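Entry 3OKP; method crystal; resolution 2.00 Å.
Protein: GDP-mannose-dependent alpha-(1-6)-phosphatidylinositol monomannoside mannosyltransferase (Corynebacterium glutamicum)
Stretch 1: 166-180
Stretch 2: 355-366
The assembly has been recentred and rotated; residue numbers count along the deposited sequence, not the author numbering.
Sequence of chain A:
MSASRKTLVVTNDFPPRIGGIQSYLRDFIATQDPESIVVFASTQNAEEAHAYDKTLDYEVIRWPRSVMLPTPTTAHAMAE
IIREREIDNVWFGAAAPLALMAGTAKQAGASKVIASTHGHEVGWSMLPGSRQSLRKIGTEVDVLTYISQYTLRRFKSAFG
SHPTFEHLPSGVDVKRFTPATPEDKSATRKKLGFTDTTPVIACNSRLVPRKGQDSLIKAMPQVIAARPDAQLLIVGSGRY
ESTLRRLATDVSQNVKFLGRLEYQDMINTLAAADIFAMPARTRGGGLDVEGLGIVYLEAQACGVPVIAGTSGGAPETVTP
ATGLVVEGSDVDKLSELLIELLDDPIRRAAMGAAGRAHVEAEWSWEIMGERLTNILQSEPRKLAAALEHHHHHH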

# COMPACT_ATOMS: atom_id res chain seq x y z
N GLU A 166 13.24 -2.89 -10.25
CA GLU A 166 13.19 -3.71 -9.04
C GLU A 166 11.84 -3.61 -8.33
O GLU A 166 11.32 -2.51 -8.12
CB GLU A 166 14.31 -3.32 -8.07
CG GLU A 166 15.73 -3.56 -8.58
CD GLU A 166 16.17 -5.01 -8.48
OE1 GLU A 166 15.48 -5.82 -7.83
OE2 GLU A 166 17.22 -5.34 -9.07
N HIS A 167 11.27 -4.76 -7.97
CA HIS A 167 9.99 -4.82 -7.28
C HIS A 167 10.15 -4.42 -5.81
O HIS A 167 10.74 -5.16 -5.02
CB HIS A 167 9.37 -6.22 -7.41
CG HIS A 167 7.96 -6.33 -6.92
ND1 HIS A 167 7.53 -7.38 -6.14
CD2 HIS A 167 6.89 -5.52 -7.09
CE1 HIS A 167 6.25 -7.21 -5.85
NE2 HIS A 167 5.84 -6.09 -6.42
N LEU A 168 9.64 -3.25 -5.45
CA LEU A 168 9.71 -2.77 -4.07
C LEU A 168 8.37 -2.19 -3.58
O LEU A 168 8.24 -0.97 -3.41
CB LEU A 168 10.86 -1.77 -3.88
CG LEU A 168 11.38 -1.55 -2.45
CD1 LEU A 168 12.10 -2.77 -1.92
CD2 LEU A 168 12.28 -0.32 -2.38
N PRO A 169 7.37 -3.07 -3.37
CA PRO A 169 6.11 -2.64 -2.79
C PRO A 169 6.23 -2.45 -1.28
O PRO A 169 7.22 -2.89 -0.69
CB PRO A 169 5.18 -3.81 -3.08
CG PRO A 169 6.09 -4.99 -3.08
CD PRO A 169 7.36 -4.51 -3.70
N SER A 170 5.23 -1.83 -0.67
CA SER A 170 5.14 -1.75 0.78
C SER A 170 5.11 -3.15 1.38
O SER A 170 4.60 -4.10 0.77
CB SER A 170 3.88 -0.99 1.19
OG SER A 170 3.74 -0.94 2.60
N GLY A 171 5.67 -3.28 2.58
CA GLY A 171 5.50 -4.49 3.37
C GLY A 171 4.29 -4.36 4.27
O GLY A 171 3.59 -3.34 4.25
N VAL A 172 4.03 -5.40 5.06
CA VAL A 172 2.99 -5.36 6.09
C VAL A 172 3.62 -5.73 7.44
O VAL A 172 4.49 -6.60 7.50
CB VAL A 172 1.77 -6.26 5.73
CG1 VAL A 172 2.16 -7.73 5.56
CG2 VAL A 172 0.64 -6.10 6.74
N ASP A 173 3.20 -5.05 8.51
CA ASP A 173 3.69 -5.34 9.86
C ASP A 173 3.01 -6.60 10.40
O ASP A 173 1.85 -6.56 10.83
CB ASP A 173 3.46 -4.15 10.80
CG ASP A 173 4.15 -4.31 12.15
OD1 ASP A 173 4.44 -5.45 12.57
OD2 ASP A 173 4.39 -3.28 12.81
N VAL A 174 3.74 -7.71 10.38
CA VAL A 174 3.21 -9.01 10.79
C VAL A 174 3.07 -9.19 12.32
O VAL A 174 2.52 -10.19 12.78
CB VAL A 174 4.01 -10.20 10.17
CG1 VAL A 174 3.85 -10.22 8.66
CG2 VAL A 174 5.49 -10.14 10.56
N LYS A 175 3.58 -8.23 13.08
CA LYS A 175 3.40 -8.23 14.54
C LYS A 175 2.15 -7.45 14.97
O LYS A 175 1.52 -7.80 15.97
CB LYS A 175 4.64 -7.69 15.25
CG LYS A 175 5.75 -8.72 15.40
N ARG A 176 1.81 -6.40 14.22
CA ARG A 176 0.60 -5.62 14.47
C ARG A 176 -0.61 -6.27 13.81
O ARG A 176 -1.68 -6.38 14.42
CB ARG A 176 0.77 -4.18 13.98
N PHE A 177 -0.44 -6.67 12.55
CA PHE A 177 -1.45 -7.44 11.84
C PHE A 177 -1.14 -8.91 12.04
O PHE A 177 -0.25 -9.48 11.39
CB PHE A 177 -1.50 -7.07 10.35
CG PHE A 177 -1.98 -5.67 10.09
CD1 PHE A 177 -3.33 -5.40 9.93
CD2 PHE A 177 -1.07 -4.61 10.00
CE1 PHE A 177 -3.78 -4.10 9.70
CE2 PHE A 177 -1.51 -3.31 9.76
CZ PHE A 177 -2.87 -3.05 9.61
N THR A 178 -1.86 -9.52 12.97
CA THR A 178 -1.57 -10.88 13.42
C THR A 178 -2.90 -11.61 13.70
O THR A 178 -3.90 -10.96 14.04
CB THR A 178 -0.62 -10.84 14.66
OG1 THR A 178 -0.00 -12.12 14.85
CG2 THR A 178 -1.36 -10.42 15.94
N PRO A 179 -2.94 -12.94 13.51
CA PRO A 179 -4.17 -13.67 13.80
C PRO A 179 -4.64 -13.47 15.24
O PRO A 179 -3.81 -13.39 16.16
CB PRO A 179 -3.79 -15.13 13.55
CG PRO A 179 -2.67 -15.05 12.56
CD PRO A 179 -1.89 -13.84 12.99
N ALA A 180 -5.95 -13.38 15.43
CA ALA A 180 -6.52 -13.16 16.75
C ALA A 180 -6.53 -14.44 17.55
O ALA A 180 -6.77 -15.52 17.02
CB ALA A 180 -7.94 -12.60 16.64
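Stretch 2 355-366: GRAHVEAEWSWE

Stretch 2 lies on the loop of stretch 1 as a helix, a short break and the start of a second helix, held by backbone hydrogen bonds at the break, two tryptophans and one arginine. The two stretches run in opposite senses: Gly-171 lies nearest Trp-365 (CA to CA 4.7 Å), whereas Pro-179 lies nearest Arg-356 (7.8 Å between CA atoms).

The first helix is already under way at Gly-355, and a second starts at Trp-365, with Ser-364 as its N-cap. At this break Trp-363 O is free to accept from Val-172 N at 2.8 Å; a weak bond joins Trp-365 N to Val-172 O at 3.3 Å. Gly-171 suits its position because its CA packs over the face of the Trp-365 six-membered ring, 3.8 Å from the centroid, where a CB would clash with CD2. The Trp-363 indole reaches Pro-169, CZ3 to CG 3.5 Å, pairing two rigid apolar groups.

On the first helix, Val-359 offers CG2 to Val-174 CG1 at 4.3 Å. One turn earlier, Arg-356, t at chi1 and chi3 but p at chi2, gives both NH1 and NH2 to Val-174 O, each at 2.9 Å, while Val-174 CG1 and Pro-179 CD cover opposite guanidinium faces. Arg-356 NE meets Glu-360 OE2 at 3.2 Å in a salt bridge whose hydrogen bond is weak.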

# COMPACT_ATOMS: atom_id res chain seq x y z
N GLY A 355 -2.62 -17.74 4.17
CA GLY A 355 -2.46 -16.28 4.07
C GLY A 355 -1.38 -15.76 4.99
O GLY A 355 -0.52 -14.97 4.57
N ARG A 356 -1.42 -16.19 6.25
CA ARG A 356 -0.43 -15.81 7.25
C ARG A 356 0.98 -16.26 6.87
O ARG A 356 1.93 -15.49 6.95
CB ARG A 356 -0.83 -16.35 8.64
CG ARG A 356 0.19 -16.10 9.76
CD ARG A 356 0.33 -14.62 10.08
NE ARG A 356 1.41 -14.36 11.02
CZ ARG A 356 1.70 -13.16 11.53
NH1 ARG A 356 0.97 -12.10 11.19
NH2 ARG A 356 2.71 -13.02 12.38
N ALA A 357 1.11 -17.52 6.44
CA ALA A 357 2.39 -18.07 5.99
C ALA A 357 2.93 -17.31 4.77
O ALA A 357 4.13 -17.06 4.68
CB ALA A 357 2.25 -19.56 5.68
N HIS A 358 2.02 -16.95 3.86
CA HIS A 358 2.37 -16.23 2.63
C HIS A 358 3.02 -14.87 2.91
O HIS A 358 4.09 -14.58 2.37
CB HIS A 358 1.14 -16.07 1.74
CG HIS A 358 1.42 -15.38 0.43
ND1 HIS A 358 0.65 -14.33 -0.03
CD2 HIS A 358 2.37 -15.60 -0.51
CE1 HIS A 358 1.12 -13.93 -1.20
NE2 HIS A 358 2.16 -14.68 -1.51
N VAL A 359 2.38 -14.06 3.75
CA VAL A 359 2.91 -12.74 4.09
C VAL A 359 4.21 -12.81 4.92
O VAL A 359 5.09 -11.97 4.75
CB VAL A 359 1.86 -11.81 4.78
CG1 VAL A 359 0.75 -11.43 3.79
CG2 VAL A 359 1.28 -12.46 6.02
N GLU A 360 4.31 -13.81 5.79
CA GLU A 360 5.54 -14.02 6.57
C GLU A 360 6.71 -14.40 5.66
O GLU A 360 7.86 -14.07 5.96
CB GLU A 360 5.34 -15.09 7.64
CG GLU A 360 4.54 -14.64 8.84
CD GLU A 360 4.71 -15.57 10.03
OE1 GLU A 360 5.74 -15.45 10.73
OE2 GLU A 360 3.82 -16.40 10.27
N ALA A 361 6.41 -15.08 4.56
CA ALA A 361 7.44 -15.51 3.61
C ALA A 361 7.77 -14.47 2.55
O ALA A 361 8.89 -14.44 2.04
CB ALA A 361 7.03 -16.84 2.95
N GLU A 362 6.82 -13.60 2.22
CA GLU A 362 6.95 -12.73 1.05
C GLU A 362 6.59 -11.25 1.22
O GLU A 362 6.94 -10.43 0.36
CB GLU A 362 6.16 -13.32 -0.13
CG GLU A 362 7.02 -13.97 -1.22
CD GLU A 362 7.72 -15.24 -0.77
N TRP A 363 5.91 -10.90 2.31
CA TRP A 363 5.32 -9.56 2.42
C TRP A 363 5.62 -8.76 3.69
O TRP A 363 5.21 -7.59 3.79
CB TRP A 363 3.81 -9.62 2.19
CG TRP A 363 3.44 -9.93 0.77
CD1 TRP A 363 3.03 -11.14 0.28
CD2 TRP A 363 3.44 -9.03 -0.34
NE1 TRP A 363 2.77 -11.04 -1.07
CE2 TRP A 363 3.01 -9.75 -1.47
CE3 TRP A 363 3.75 -7.67 -0.48
CZ2 TRP A 363 2.90 -9.16 -2.74
CZ3 TRP A 363 3.63 -7.08 -1.73
CH2 TRP A 363 3.21 -7.83 -2.85
N SER A 364 6.31 -9.36 4.65
CA SER A 364 6.64 -8.68 5.91
C SER A 364 7.64 -7.54 5.70
O SER A 364 8.32 -7.48 4.67
CB SER A 364 7.19 -9.68 6.93
OG SER A 364 8.47 -10.13 6.55
N TRP A 365 7.73 -6.65 6.68
CA TRP A 365 8.73 -5.58 6.65
C TRP A 365 10.15 -6.12 6.79
O TRP A 365 11.11 -5.48 6.34
CB TRP A 365 8.44 -4.48 7.68
CG TRP A 365 7.39 -3.52 7.21
CD1 TRP A 365 6.13 -3.36 7.72
CD2 TRP A 365 7.50 -2.61 6.11
NE1 TRP A 365 5.46 -2.39 7.00
CE2 TRP A 365 6.27 -1.92 6.01
CE3 TRP A 365 8.52 -2.31 5.19
CZ2 TRP A 365 6.03 -0.94 5.03
CZ3 TRP A 365 8.29 -1.34 4.22
CH2 TRP A 365 7.05 -0.67 4.15
N GLU A 366 10.28 -7.30 7.39
CA GLU A 366 11.56 -8.00 7.49
C GLU A 366 12.03 -8.46 6.11
O GLU A 366 13.19 -8.26 5.74
CB GLU A 366 11.47 -9.19 8.45
CG GLU A 366 11.53 -8.82 9.93
CD GLU A 366 10.23 -8.25 10.49
OE1 GLU A 366 9.18 -8.32 9.81
OE2 GLU A 366 10.26 -7.73 11.63
O HOH W 1 6.80 -7.04 9.77